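Nickel-dependent hydrogenase large subunit (Allochromatium vinosum, PDB 3MYR) catalyses the reversible oxidation of molecular hydrogen at a nickel-iron centre, as the large subunit of a heterodimeric membrane-bound [NiFe] hydrogenase. Local coordinates at residues 40-45 against 504-509; 47-52 against 498-503; 128-133 against 180-185; 176-181 against 266-271; 524-529 against 550-555. All blocks are in the same frame, centred on the assembly; numbering follows the deposited sequence.

Interaction 1: 40-45 against 504-509. With MG (magnesium ion), chain O; NFV (Ni-Fe oxidized active center), chain N.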
# COMPACT_ATOMS: atom_id res chain seq x y z
N GLY B 40 -5.38 -6.83 -13.91
CA GLY B 40 -5.48 -6.28 -15.28
C GLY B 40 -6.29 -4.98 -15.21
O GLY B 40 -7.11 -4.67 -16.08
N ILE B 41 -5.96 -4.15 -14.24
CA ILE B 41 -6.59 -2.86 -14.10
C ILE B 41 -6.39 -1.95 -15.34
O ILE B 41 -7.28 -1.15 -15.71
CB ILE B 41 -6.12 -2.20 -12.78
CG1 ILE B 41 -6.63 -3.07 -11.62
CG2 ILE B 41 -6.65 -0.66 -12.70
CD1 ILE B 41 -6.01 -2.74 -10.23
N GLU B 42 -5.25 -2.08 -16.00
CA GLU B 42 -5.04 -1.25 -17.20
C GLU B 42 -6.12 -1.51 -18.25
O GLU B 42 -6.62 -0.59 -18.90
CB GLU B 42 -3.61 -1.45 -17.74
CG GLU B 42 -2.50 -0.81 -16.84
CD GLU B 42 -1.14 -1.53 -17.00
OE1 GLU B 42 -1.20 -2.73 -17.41
OE2 GLU B 42 -0.05 -0.93 -16.67
N THR B 43 -6.49 -2.78 -18.38
CA THR B 43 -7.49 -3.22 -19.34
C THR B 43 -8.85 -2.76 -18.90
O THR B 43 -9.64 -2.26 -19.72
CB THR B 43 -7.43 -4.74 -19.38
OG1 THR B 43 -6.16 -5.11 -19.93
CG2 THR B 43 -8.56 -5.34 -20.26
N ILE B 44 -9.10 -2.81 -17.58
CA ILE B 44 -10.38 -2.31 -17.02
C ILE B 44 -10.66 -0.85 -17.35
O ILE B 44 -11.79 -0.47 -17.73
CB ILE B 44 -10.47 -2.64 -15.54
CG1 ILE B 44 -10.61 -4.18 -15.42
CG2 ILE B 44 -11.72 -1.91 -14.83
CD1 ILE B 44 -10.27 -4.74 -13.98
N LEU B 45 -9.60 -0.04 -17.38
CA LEU B 45 -9.78 1.39 -17.68
C LEU B 45 -10.16 1.77 -19.08
O LEU B 45 -10.57 2.90 -19.26
CB LEU B 45 -8.47 2.16 -17.41
CG LEU B 45 -8.08 2.26 -15.96
CD1 LEU B 45 -6.58 2.49 -15.82
CD2 LEU B 45 -9.01 3.35 -15.21
N TYR B 504 -4.00 3.30 -21.10
CA TYR B 504 -3.54 3.75 -19.81
C TYR B 504 -2.51 2.71 -19.36
O TYR B 504 -2.82 1.53 -19.16
CB TYR B 504 -4.74 3.83 -18.86
CG TYR B 504 -4.46 4.67 -17.62
CD1 TYR B 504 -5.10 5.92 -17.42
CD2 TYR B 504 -3.56 4.23 -16.64
CE1 TYR B 504 -4.90 6.66 -16.28
CE2 TYR B 504 -3.35 4.99 -15.49
CZ TYR B 504 -4.06 6.21 -15.32
OH TYR B 504 -3.80 7.04 -14.23
N GLN B 505 -1.29 3.13 -19.11
CA GLN B 505 -0.31 2.15 -18.68
C GLN B 505 0.39 2.65 -17.40
O GLN B 505 0.95 3.77 -17.37
CB GLN B 505 0.73 1.96 -19.85
CG GLN B 505 0.09 1.22 -21.03
CD GLN B 505 -0.17 -0.27 -20.66
OE1 GLN B 505 0.69 -0.91 -20.03
NE2 GLN B 505 -1.24 -0.84 -21.16
N ALA B 506 0.45 1.82 -16.39
CA ALA B 506 1.17 2.19 -15.18
C ALA B 506 2.48 1.42 -15.16
O ALA B 506 2.50 0.23 -15.41
CB ALA B 506 0.35 1.87 -13.88
N VAL B 507 3.56 2.11 -14.81
CA VAL B 507 4.80 1.43 -14.46
C VAL B 507 5.12 1.90 -13.06
O VAL B 507 5.32 3.08 -12.80
CB VAL B 507 5.94 1.80 -15.41
CG1 VAL B 507 7.17 0.95 -15.09
CG2 VAL B 507 5.51 1.66 -16.92
N VAL B 508 5.25 0.94 -12.17
CA VAL B 508 5.11 1.17 -10.73
C VAL B 508 6.47 0.79 -10.05
O VAL B 508 7.22 -0.03 -10.60
CB VAL B 508 3.91 0.32 -10.21
CG1 VAL B 508 3.61 0.65 -8.77
CG2 VAL B 508 2.66 0.69 -11.08
N PRO B 509 6.82 1.44 -8.93
CA PRO B 509 8.15 1.14 -8.36
C PRO B 509 8.50 -0.35 -8.15
O PRO B 509 9.56 -0.81 -8.57
CB PRO B 509 8.20 1.97 -7.06
CG PRO B 509 6.81 2.56 -6.89
CD PRO B 509 6.20 2.61 -8.28
MG MG O . 1.71 -1.66 -16.06
FE NFV N . 3.15 1.27 -4.41
NI NFV N . 1.45 -0.75 -2.96
C1 NFV N . 3.19 2.30 -5.60
O1 NFV N . 3.28 3.14 -6.51
C2 NFV N . 4.30 2.42 -3.43
N2 NFV N . 5.01 3.16 -2.82
C3 NFV N . 4.61 0.28 -5.10
N3 NFV N . 5.49 -0.35 -5.55
O4 NFV N . 3.16 0.04 -2.85
O HOH W 1 -4.96 0.48 -20.77
O HOH W 2 1.16 -3.58 -16.84
O HOH W 3 2.40 -1.17 -17.94
O HOH W 4 3.58 -2.47 -15.58
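E42 and A506 meet at a magnesium ion, in the metal site that ties the short helix 41-44 to the edge strand 500-507 of a three-stranded antiparallel sheet. Metal bonds come first. E42 OE2 binds the magnesium at 2.0 Å, and the carbonyl oxygen A506 O binds the same ion at 2.1 Å; three waters and H561 NE2 complete six ligands. The E42 chain runs extended beyond CG, which carries its carboxylate from the helix across to the strand.

Hydrogen bonds reinforce this grip. A506 N donates to E42 OE2 over 2.8 Å through the anti lone pair, so one oxygen serves both metal and backbone, while E42 OE1 accepts a hydrogen bond from a metal-bound water and is also hydrogen-bonded to T350. Q505, bent at chi2 (-71°), folds back to accept from another metal-bound water at OE1, 2.7 Å away. An alanine in place of Q505 would probably leave that water without this acceptor and less firmly oriented on the magnesium.

Apolar contact is confined to L45 and Y504, whose ring hydroxyl is bonded to H492. Methyl CD1 of L45 sits over one face of the Y504 ring, 3.8 Å from its centroid and displaced toward the rim at CG.

Interaction 2: 47-52 against 498-503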
# COMPACT_ATOMS: atom_id res chain seq x y z
N GLY B 47 -11.68 2.91 -22.37
CA GLY B 47 -13.03 3.33 -22.72
C GLY B 47 -13.65 4.21 -21.66
O GLY B 47 -14.66 4.82 -21.91
N ARG B 48 -13.04 4.34 -20.48
CA ARG B 48 -13.69 5.06 -19.38
C ARG B 48 -13.35 6.54 -19.41
O ARG B 48 -12.56 6.96 -20.23
CB ARG B 48 -13.29 4.41 -18.05
CG ARG B 48 -13.92 3.00 -17.95
CD ARG B 48 -13.57 2.38 -16.59
NE ARG B 48 -13.82 0.93 -16.56
CZ ARG B 48 -14.96 0.37 -16.19
NH1 ARG B 48 -16.00 1.12 -15.80
NH2 ARG B 48 -15.03 -0.94 -16.10
N ASP B 49 -13.97 7.32 -18.52
CA ASP B 49 -13.71 8.74 -18.39
C ASP B 49 -12.38 9.00 -17.68
O ASP B 49 -12.19 8.52 -16.57
CB ASP B 49 -14.83 9.40 -17.61
CG ASP B 49 -14.80 10.96 -17.75
OD1 ASP B 49 -13.73 11.61 -17.56
OD2 ASP B 49 -15.83 11.53 -18.15
N PRO B 50 -11.43 9.74 -18.29
CA PRO B 50 -10.12 10.08 -17.65
C PRO B 50 -10.31 10.76 -16.31
O PRO B 50 -9.42 10.60 -15.44
CB PRO B 50 -9.50 11.13 -18.60
CG PRO B 50 -10.06 10.61 -20.01
CD PRO B 50 -11.51 10.27 -19.68
N ARG B 51 -11.41 11.48 -16.09
CA ARG B 51 -11.58 12.12 -14.76
C ARG B 51 -11.82 11.04 -13.69
O ARG B 51 -11.59 11.31 -12.52
CB ARG B 51 -12.71 13.14 -14.76
CG ARG B 51 -12.34 14.34 -15.68
CD ARG B 51 -13.56 15.19 -15.87
NE ARG B 51 -14.64 14.44 -16.47
CZ ARG B 51 -15.92 14.84 -16.48
NH1 ARG B 51 -16.27 16.04 -16.03
NH2 ARG B 51 -16.84 14.07 -17.07
N ASP B 52 -12.35 9.87 -14.10
CA ASP B 52 -12.62 8.77 -13.11
C ASP B 52 -11.38 7.89 -12.85
O ASP B 52 -11.40 7.08 -11.93
CB ASP B 52 -13.68 7.77 -13.65
CG ASP B 52 -15.09 8.38 -13.83
OD1 ASP B 52 -15.26 9.59 -13.60
OD2 ASP B 52 -16.03 7.62 -14.23
N ASP B 498 -11.20 11.34 -27.94
CA ASP B 498 -12.63 11.69 -27.92
C ASP B 498 -13.28 11.57 -26.51
O ASP B 498 -14.33 10.93 -26.36
CB ASP B 498 -13.40 10.85 -28.95
CG ASP B 498 -12.88 11.10 -30.40
OD1 ASP B 498 -12.71 10.11 -31.17
OD2 ASP B 498 -12.58 12.28 -30.73
N GLY B 499 -12.60 12.11 -25.50
CA GLY B 499 -13.15 12.10 -24.15
C GLY B 499 -12.90 10.77 -23.39
O GLY B 499 -13.32 10.65 -22.25
N ARG B 500 -12.30 9.75 -24.02
CA ARG B 500 -12.26 8.43 -23.37
C ARG B 500 -10.80 8.02 -23.20
O ARG B 500 -9.94 8.42 -24.00
CB ARG B 500 -13.02 7.34 -24.19
CG ARG B 500 -14.54 7.58 -24.53
CD ARG B 500 -15.30 8.28 -23.33
NE ARG B 500 -15.79 7.34 -22.30
CZ ARG B 500 -16.53 7.65 -21.22
NH1 ARG B 500 -16.91 6.68 -20.41
NH2 ARG B 500 -16.94 8.90 -20.99
N ILE B 501 -10.54 7.09 -22.28
CA ILE B 501 -9.23 6.49 -22.18
C ILE B 501 -8.98 5.50 -23.37
O ILE B 501 -9.65 4.43 -23.48
CB ILE B 501 -9.05 5.75 -20.83
CG1 ILE B 501 -9.22 6.72 -19.59
CG2 ILE B 501 -7.72 5.03 -20.75
CD1 ILE B 501 -9.35 5.98 -18.16
N ALA B 502 -7.99 5.81 -24.21
CA ALA B 502 -7.64 4.89 -25.28
C ALA B 502 -6.52 3.95 -24.83
O ALA B 502 -6.48 2.79 -25.20
CB ALA B 502 -7.18 5.68 -26.53
N ASN B 503 -5.60 4.45 -24.04
CA ASN B 503 -4.63 3.57 -23.39
C ASN B 503 -4.32 4.17 -22.03
O ASN B 503 -4.25 5.41 -21.86
CB ASN B 503 -3.32 3.47 -24.21
CG ASN B 503 -2.50 2.21 -23.87
OD1 ASN B 503 -2.95 1.39 -23.05
ND2 ASN B 503 -1.29 2.07 -24.44
O HOH W 5 -15.48 11.61 -21.12
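R500 packs its side chain around the backbone of G47, and each atom in turn can be followed. CB lies 3.8 Å from G47 O; CG and CD skirt the same oxygen as the chain bends at chi2 (-37°) and chi3 (-85°), curling back so that NE can donate to G47 O at 2.8 Å. NH1 adds only a weak bond there. The guanidinium then lies with one face over the peptide of R48 and D49, and NH2 ends 4.0 Å from D49 OD2, near enough for charge attraction although no N-H points at it.

Next to it, the loop between helices 41-44 and 53-58 docks on the start of edge strand 500-507: G47 N binds I501 O, and I501 N binds R48 O at 2.9 Å. D49 closes an Asx turn, its OD1 accepting from R51 N, while R51 grips the carboxylate side-on through NE and NH2. An alanine in place of D49 would probably leave the R51 guanidinium without this salt bridge and the Asx turn without its acceptor OD1. CG of P50 packs against CG1 of I501, 4.0 Å away.

Interaction 3: 128-133 against 180-185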
# COMPACT_ATOMS: atom_id res chain seq x y z
N ARG B 128 14.33 -3.39 33.54
CA ARG B 128 15.14 -2.24 33.90
C ARG B 128 16.25 -1.93 32.91
O ARG B 128 16.45 -0.79 32.55
CB ARG B 128 15.70 -2.33 35.31
CG ARG B 128 16.50 -1.09 35.62
CD ARG B 128 17.05 -1.03 37.08
NE ARG B 128 15.97 -1.09 38.07
CZ ARG B 128 15.15 -0.07 38.36
NH1 ARG B 128 15.30 1.12 37.75
NH2 ARG B 128 14.17 -0.25 39.25
N ALA B 129 17.00 -2.95 32.48
CA ALA B 129 18.03 -2.76 31.47
C ALA B 129 17.39 -2.30 30.15
O ALA B 129 17.99 -1.51 29.38
CB ALA B 129 18.86 -4.09 31.27
N THR B 130 16.17 -2.75 29.86
CA THR B 130 15.53 -2.37 28.61
C THR B 130 15.22 -0.85 28.65
O THR B 130 15.43 -0.14 27.67
CB THR B 130 14.20 -3.11 28.39
OG1 THR B 130 14.45 -4.51 28.41
CG2 THR B 130 13.56 -2.76 27.07
N SER B 131 14.81 -0.39 29.83
CA SER B 131 14.57 1.03 30.07
C SER B 131 15.86 1.84 29.94
O SER B 131 15.87 2.86 29.25
CB SER B 131 13.96 1.21 31.46
OG SER B 131 13.91 2.56 31.80
N GLU B 132 16.97 1.38 30.55
CA GLU B 132 18.27 2.08 30.39
C GLU B 132 18.68 2.20 28.92
O GLU B 132 19.16 3.26 28.50
CB GLU B 132 19.41 1.44 31.23
CG GLU B 132 19.12 1.39 32.69
CD GLU B 132 19.25 2.76 33.40
OE1 GLU B 132 19.10 2.81 34.65
OE2 GLU B 132 19.61 3.75 32.72
N LEU B 133 18.52 1.13 28.15
CA LEU B 133 18.91 1.16 26.79
C LEU B 133 18.01 2.13 26.03
O LEU B 133 18.51 2.99 25.28
CB LEU B 133 18.66 -0.21 26.20
CG LEU B 133 19.35 -0.69 24.93
CD1 LEU B 133 18.54 -1.54 23.96
CD2 LEU B 133 20.69 0.13 24.30
N PRO B 180 20.62 -8.20 21.72
CA PRO B 180 20.40 -8.65 23.11
C PRO B 180 18.88 -8.62 23.47
O PRO B 180 18.10 -7.90 22.84
CB PRO B 180 21.16 -7.59 23.96
CG PRO B 180 21.07 -6.32 23.11
CD PRO B 180 21.14 -6.82 21.63
N PRO B 181 18.46 -9.47 24.44
CA PRO B 181 17.04 -9.48 24.91
C PRO B 181 16.44 -8.07 25.09
O PRO B 181 15.32 -7.83 24.61
CB PRO B 181 17.13 -10.17 26.26
CG PRO B 181 18.30 -11.25 26.05
CD PRO B 181 19.33 -10.41 25.17
N GLU B 182 17.19 -7.16 25.74
CA GLU B 182 16.76 -5.76 25.95
C GLU B 182 16.39 -5.03 24.66
O GLU B 182 15.39 -4.30 24.61
CB GLU B 182 17.87 -4.96 26.69
CG GLU B 182 18.01 -5.38 28.15
CD GLU B 182 18.55 -6.85 28.33
OE1 GLU B 182 18.12 -7.52 29.37
OE2 GLU B 182 19.33 -7.33 27.38
N ALA B 183 17.22 -5.15 23.61
CA ALA B 183 16.91 -4.46 22.38
C ALA B 183 15.67 -5.10 21.75
O ALA B 183 14.85 -4.42 21.13
CB ALA B 183 18.13 -4.51 21.39
N ASN B 184 15.54 -6.43 21.87
CA ASN B 184 14.34 -7.07 21.29
C ASN B 184 13.09 -6.56 21.98
O ASN B 184 12.07 -6.31 21.31
CB ASN B 184 14.43 -8.59 21.38
CG ASN B 184 15.51 -9.19 20.42
OD1 ASN B 184 15.50 -8.88 19.24
ND2 ASN B 184 16.35 -10.09 20.92
N LEU B 185 13.12 -6.46 23.33
CA LEU B 185 11.91 -6.04 24.07
C LEU B 185 11.57 -4.59 23.71
O LEU B 185 10.43 -4.28 23.46
CB LEU B 185 12.09 -6.23 25.62
CG LEU B 185 10.87 -5.81 26.48
CD1 LEU B 185 9.53 -6.50 26.01
CD2 LEU B 185 11.16 -6.05 28.00
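T130 and E182 mark the closest backbone approach of two helices, with 4.5 Å between their CA atoms, and no hydrogen bond joins the segments. The polar groups are instead satisfied just outside: T130 OG1 bonds to D126 O one turn earlier, and E182 OE1 to D126 N. The glutamate therefore uses its aliphatic part for the contact. Its chain bends at chi2 (67°), laying CG 3.5 Å from A129 CB while the carboxylate turns off to D126.

Van der Waals contacts do the rest. T130 holds CG2 anti to its backbone N, which sets that methyl 3.4 Å from E182 O, and its OG1 edge lies 3.7 Å from L185 CD2; the two side chains meet at about a right angle. One turn along, L133 brings CD1 beside A183, 3.7 Å from CA and 3.9 Å from CB. F148 of helix 145-160 packs on both T130 and L185.

Small residues at A129, T130 and A183 accompany an axis separation of 8.6 Å and a crossing angle of -72°, a steep helix-helix crossing within the helical part of the large subunit, between helix 127-137 and the first turn of helix 181-201.

Interaction 4: 176-181 against 266-271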
# COMPACT_ATOMS: atom_id res chain seq x y z
N ALA B 176 21.07 -15.92 12.84
CA ALA B 176 21.07 -14.59 12.20
C ALA B 176 20.55 -13.50 13.16
O ALA B 176 20.76 -12.28 12.96
CB ALA B 176 20.23 -14.62 10.88
N TYR B 177 19.82 -13.91 14.19
CA TYR B 177 19.33 -12.90 15.19
C TYR B 177 20.42 -12.54 16.18
O TYR B 177 20.99 -13.43 16.79
CB TYR B 177 18.10 -13.41 15.95
CG TYR B 177 16.81 -13.46 15.16
CD1 TYR B 177 16.16 -14.67 14.95
CD2 TYR B 177 16.18 -12.26 14.73
CE1 TYR B 177 14.91 -14.72 14.29
CE2 TYR B 177 14.94 -12.26 14.11
CZ TYR B 177 14.31 -13.51 13.89
OH TYR B 177 13.12 -13.51 13.21
N ARG B 178 20.76 -11.26 16.29
CA ARG B 178 21.95 -10.90 17.06
C ARG B 178 21.69 -9.93 18.23
O ARG B 178 22.57 -9.73 19.06
CB ARG B 178 23.05 -10.33 16.14
CG ARG B 178 23.45 -11.16 14.84
CD ARG B 178 24.63 -10.38 14.27
NE ARG B 178 24.88 -10.15 12.83
CZ ARG B 178 25.05 -11.13 12.01
NH1 ARG B 178 25.33 -10.93 10.73
NH2 ARG B 178 24.82 -12.35 12.49
N LEU B 179 20.53 -9.26 18.24
CA LEU B 179 20.21 -8.29 19.32
C LEU B 179 20.17 -8.93 20.71
O LEU B 179 19.63 -10.02 20.88
CB LEU B 179 18.87 -7.54 19.06
CG LEU B 179 18.69 -6.83 17.73
CD1 LEU B 179 17.23 -6.17 17.68
CD2 LEU B 179 19.78 -5.78 17.52
N PRO B 180 20.62 -8.20 21.72
CA PRO B 180 20.40 -8.65 23.11
C PRO B 180 18.88 -8.62 23.47
O PRO B 180 18.10 -7.90 22.84
CB PRO B 180 21.16 -7.59 23.96
CG PRO B 180 21.07 -6.32 23.11
CD PRO B 180 21.14 -6.82 21.63
N PRO B 181 18.46 -9.47 24.44
CA PRO B 181 17.04 -9.48 24.91
C PRO B 181 16.44 -8.07 25.09
O PRO B 181 15.32 -7.83 24.61
CB PRO B 181 17.13 -10.17 26.26
CG PRO B 181 18.30 -11.25 26.05
CD PRO B 181 19.33 -10.41 25.17
N GLY B 266 23.64 -1.14 14.13
CA GLY B 266 24.96 -1.33 14.72
C GLY B 266 25.28 -2.82 14.90
O GLY B 266 26.46 -3.19 14.95
N PHE B 267 24.26 -3.69 15.01
CA PHE B 267 24.48 -5.14 15.19
C PHE B 267 24.48 -5.91 13.86
O PHE B 267 24.69 -7.10 13.84
CB PHE B 267 23.39 -5.73 16.13
CG PHE B 267 23.58 -5.32 17.61
CD1 PHE B 267 23.05 -4.13 18.08
CD2 PHE B 267 24.30 -6.13 18.50
CE1 PHE B 267 23.22 -3.75 19.44
CE2 PHE B 267 24.50 -5.74 19.87
CZ PHE B 267 23.96 -4.56 20.30
N TYR B 268 24.26 -5.22 12.75
CA TYR B 268 24.08 -5.88 11.45
C TYR B 268 24.88 -5.20 10.30
O TYR B 268 24.44 -5.15 9.15
CB TYR B 268 22.58 -5.86 11.11
CG TYR B 268 21.77 -6.80 12.01
CD1 TYR B 268 20.89 -6.28 12.95
CD2 TYR B 268 21.93 -8.20 11.94
CE1 TYR B 268 20.16 -7.12 13.77
CE2 TYR B 268 21.21 -9.05 12.76
CZ TYR B 268 20.30 -8.51 13.65
OH TYR B 268 19.49 -9.32 14.44
N LYS B 269 26.08 -4.74 10.63
CA LYS B 269 26.85 -3.87 9.79
C LYS B 269 27.31 -4.67 8.59
O LYS B 269 27.45 -4.09 7.51
CB LYS B 269 28.09 -3.35 10.54
CG LYS B 269 27.78 -2.17 11.53
CD LYS B 269 29.07 -1.92 12.39
CE LYS B 269 28.83 -0.89 13.45
NZ LYS B 269 30.12 -0.34 14.00
N ASP B 270 27.49 -5.98 8.74
CA ASP B 270 27.82 -6.84 7.58
C ASP B 270 26.66 -6.88 6.53
O ASP B 270 26.90 -7.19 5.35
CB ASP B 270 28.18 -8.27 8.02
CG ASP B 270 27.04 -8.95 8.77
OD1 ASP B 270 26.57 -10.04 8.36
OD2 ASP B 270 26.54 -8.35 9.76
N TRP B 271 25.46 -6.47 6.91
CA TRP B 271 24.34 -6.38 5.94
C TRP B 271 24.52 -5.11 5.11
O TRP B 271 23.70 -4.79 4.24
CB TRP B 271 22.95 -6.44 6.66
CG TRP B 271 22.68 -7.90 6.99
CD1 TRP B 271 23.21 -8.61 8.03
CD2 TRP B 271 22.00 -8.85 6.16
NE1 TRP B 271 22.84 -9.94 7.93
CE2 TRP B 271 22.10 -10.12 6.80
CE3 TRP B 271 21.28 -8.74 4.93
CZ2 TRP B 271 21.56 -11.30 6.25
CZ3 TRP B 271 20.67 -9.87 4.43
CH2 TRP B 271 20.84 -11.17 5.07
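R178 and Y268 join two connecting loops, the one leading into helix 181-201 and the one leaving helix 236-265. The Y268 hydroxyl accepts from R178 N at 3.0 Å, with the N-H...O angle at 160°, and is hydrogen-bonded as well to W116 O. A176 O lies in the plane of the same ring, at its edge, 3.3 Å from CE2.

The R178 side chain passes obliquely across Y268, CG 3.7 Å from CE2, with the guanidinium inclined 30° to the ring plane. A bend at chi3 (-141°) turns its tip to the short 3-10 segment 269-271. There R178 and D270 meet tip to tip in a salt bridge: NH1 lies 2.8 Å from OD1 and donates its hydrogen bond to OD2; NE gives a weak bond to F267 O. D270 OD1 has a second cationic partner in R274, and the two positive groups would be expected to hold the aspartate ionised. The bridge joins the loop before helix 181-201 to the one between helix 236-265 and strand 281-288, away from the metal sites.

CD2 of L179 touches both aromatic residues, 3.7 Å from F267 CD1 and 4.0 Å from Y268 CE1. P180 sets CD over one F267 ring face in a CH-pi contact, 4.2 Å from its centroid.

Interaction 5: 524-529 against 550-555. With NFV (Ni-Fe oxidized active center), chain N.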
# COMPACT_ATOMS: atom_id res chain seq x y z
N GLY B 524 16.41 -8.43 -12.52
CA GLY B 524 15.91 -7.26 -11.84
C GLY B 524 16.54 -7.04 -10.45
O GLY B 524 17.28 -7.89 -9.96
N ALA B 525 16.20 -5.90 -9.80
CA ALA B 525 16.82 -5.52 -8.51
C ALA B 525 16.75 -6.63 -7.43
O ALA B 525 17.77 -6.96 -6.84
CB ALA B 525 16.31 -4.23 -8.00
N TYR B 526 15.58 -7.23 -7.23
CA TYR B 526 15.47 -8.23 -6.12
C TYR B 526 16.41 -9.38 -6.46
O TYR B 526 17.10 -9.91 -5.63
CB TYR B 526 14.07 -8.84 -6.05
CG TYR B 526 12.96 -7.94 -5.53
CD1 TYR B 526 13.14 -6.56 -5.35
CD2 TYR B 526 11.71 -8.47 -5.24
CE1 TYR B 526 12.11 -5.74 -4.85
CE2 TYR B 526 10.67 -7.66 -4.74
CZ TYR B 526 10.86 -6.30 -4.60
OH TYR B 526 9.78 -5.48 -4.26
N GLU B 527 16.35 -9.81 -7.71
CA GLU B 527 17.10 -10.97 -8.15
C GLU B 527 18.62 -10.70 -8.06
O GLU B 527 19.39 -11.53 -7.55
CB GLU B 527 16.65 -11.38 -9.58
CG GLU B 527 15.15 -11.82 -9.70
CD GLU B 527 14.72 -11.95 -11.19
OE1 GLU B 527 13.83 -12.77 -11.53
OE2 GLU B 527 15.32 -11.25 -12.05
N ALA B 528 19.05 -9.52 -8.50
CA ALA B 528 20.48 -9.22 -8.48
C ALA B 528 20.89 -9.02 -7.01
O ALA B 528 22.02 -9.35 -6.64
CB ALA B 528 20.80 -7.95 -9.30
N ALA B 529 19.97 -8.53 -6.17
CA ALA B 529 20.28 -8.30 -4.75
C ALA B 529 20.58 -9.64 -4.01
O ALA B 529 21.52 -9.72 -3.23
CB ALA B 529 19.13 -7.57 -4.06
N HIS B 550 12.61 -7.83 2.02
CA HIS B 550 11.78 -6.87 2.77
C HIS B 550 12.42 -5.48 2.72
O HIS B 550 11.72 -4.47 2.75
CB HIS B 550 11.61 -7.29 4.22
CG HIS B 550 10.70 -8.46 4.42
ND1 HIS B 550 10.92 -9.42 5.39
CD2 HIS B 550 9.54 -8.80 3.81
CE1 HIS B 550 9.93 -10.29 5.37
NE2 HIS B 550 9.08 -9.94 4.42
N SER B 551 13.74 -5.41 2.58
CA SER B 551 14.36 -4.08 2.54
C SER B 551 13.90 -3.26 1.33
O SER B 551 14.04 -2.06 1.36
CB SER B 551 15.91 -4.14 2.56
OG SER B 551 16.45 -4.66 1.33
N PHE B 552 13.46 -3.92 0.25
CA PHE B 552 12.87 -3.19 -0.90
C PHE B 552 11.41 -2.78 -0.69
O PHE B 552 10.84 -2.10 -1.55
CB PHE B 552 12.93 -4.06 -2.21
CG PHE B 552 14.30 -4.20 -2.79
CD1 PHE B 552 14.76 -3.29 -3.73
CD2 PHE B 552 15.10 -5.32 -2.47
CE1 PHE B 552 16.01 -3.42 -4.34
CE2 PHE B 552 16.38 -5.46 -3.06
CZ PHE B 552 16.84 -4.53 -3.99
N ASP B 553 10.80 -3.23 0.42
CA ASP B 553 9.40 -2.92 0.74
C ASP B 553 8.51 -3.36 -0.46
O ASP B 553 7.82 -2.54 -1.06
CB ASP B 553 9.31 -1.38 0.99
CG ASP B 553 7.97 -0.92 1.61
OD1 ASP B 553 7.83 0.33 1.77
OD2 ASP B 553 7.03 -1.73 1.84
N PRO B 554 8.53 -4.65 -0.84
CA PRO B 554 7.78 -5.08 -2.05
C PRO B 554 6.27 -4.85 -1.94
O PRO B 554 5.68 -5.02 -0.87
CB PRO B 554 8.04 -6.59 -2.13
CG PRO B 554 9.29 -6.84 -1.27
CD PRO B 554 9.28 -5.76 -0.22
N CYS B 555 5.65 -4.53 -3.06
CA CYS B 555 4.21 -4.45 -3.14
C CYS B 555 3.81 -5.01 -4.50
O CYS B 555 4.10 -4.40 -5.54
CB CYS B 555 3.76 -2.99 -2.98
SG CYS B 555 1.92 -2.93 -3.11
FE NFV N . 3.15 1.27 -4.41
NI NFV N . 1.45 -0.75 -2.96
C1 NFV N . 3.19 2.30 -5.60
O1 NFV N . 3.28 3.14 -6.51
C2 NFV N . 4.30 2.42 -3.43
N2 NFV N . 5.01 3.16 -2.82
C3 NFV N . 4.61 0.28 -5.10
N3 NFV N . 5.49 -0.35 -5.55
O4 NFV N . 3.16 0.04 -2.85
O HOH W 6 9.81 -2.77 -4.17
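Y526 and F552 lie side by side, pointing opposite ways, each sent out by a similar first torsion: in both, CG lies anti to the carbonyl carbon and beside the backbone N. The rings' centroids are 4.9 Å apart and their planes inclined at 43°, an oblique pair. Y526 CD1 sits above one face of the F552 ring, toward its rim, while Y526 CE1 presses on F552 CB at 3.2 Å, a tight approach.

The F552 ring, with chi2 at -91°, extends toward helix 525-531 and reaches two alanines one turn apart. A529 CB meets the ring edge near its plane, 3.6 Å from CE2, and A525 CB lies 3.8 Å from CE1.

Beyond F552, the Y526 ring continues to P554, with Y526 CZ 3.7 Å from P554 CG. Its hydroxyl is bonded to a water at 2.7 Å, in the plane of the ring, and this water donates to F552 O; the tyrosine is thereby linked to the backbone just before D553, where phi becomes positive after the helix. D553 itself turns to R487 in a salt bridge.

C555 follows, its SG anti to the backbone N and 2.2 Å from the nickel. Helix 525-531 thus packs on the aromatic and proline shoulder of the C-terminal cysteine segment, which supplies a thiolate ligand to the nickel-iron active site of [NiFe] hydrogenases.

Interactions 1 and 2 share strand 500-507 and touch through L45 and I501, their centres about 13 Å apart; one continuous run from helix 41-44 into the following loop is thus fastened along a single edge strand. Interactions 3 and 4 lie across the chain's centre from them, their own centres about 14 Å apart, and are joined through P180 and P181, where a loop passes into helix 181-201. Interaction 5 lies about 21 Å from both interaction 1 and interaction 4, measured between centres. Interactions 1 and 5 both touch the nickel-iron centre. Interaction 1 closes an N-terminal segment on a C-terminal strand at the magnesium, while interaction 5, within the C-terminal part, leads to the nickel; interactions 3 and 4 join helices and loops on the far side.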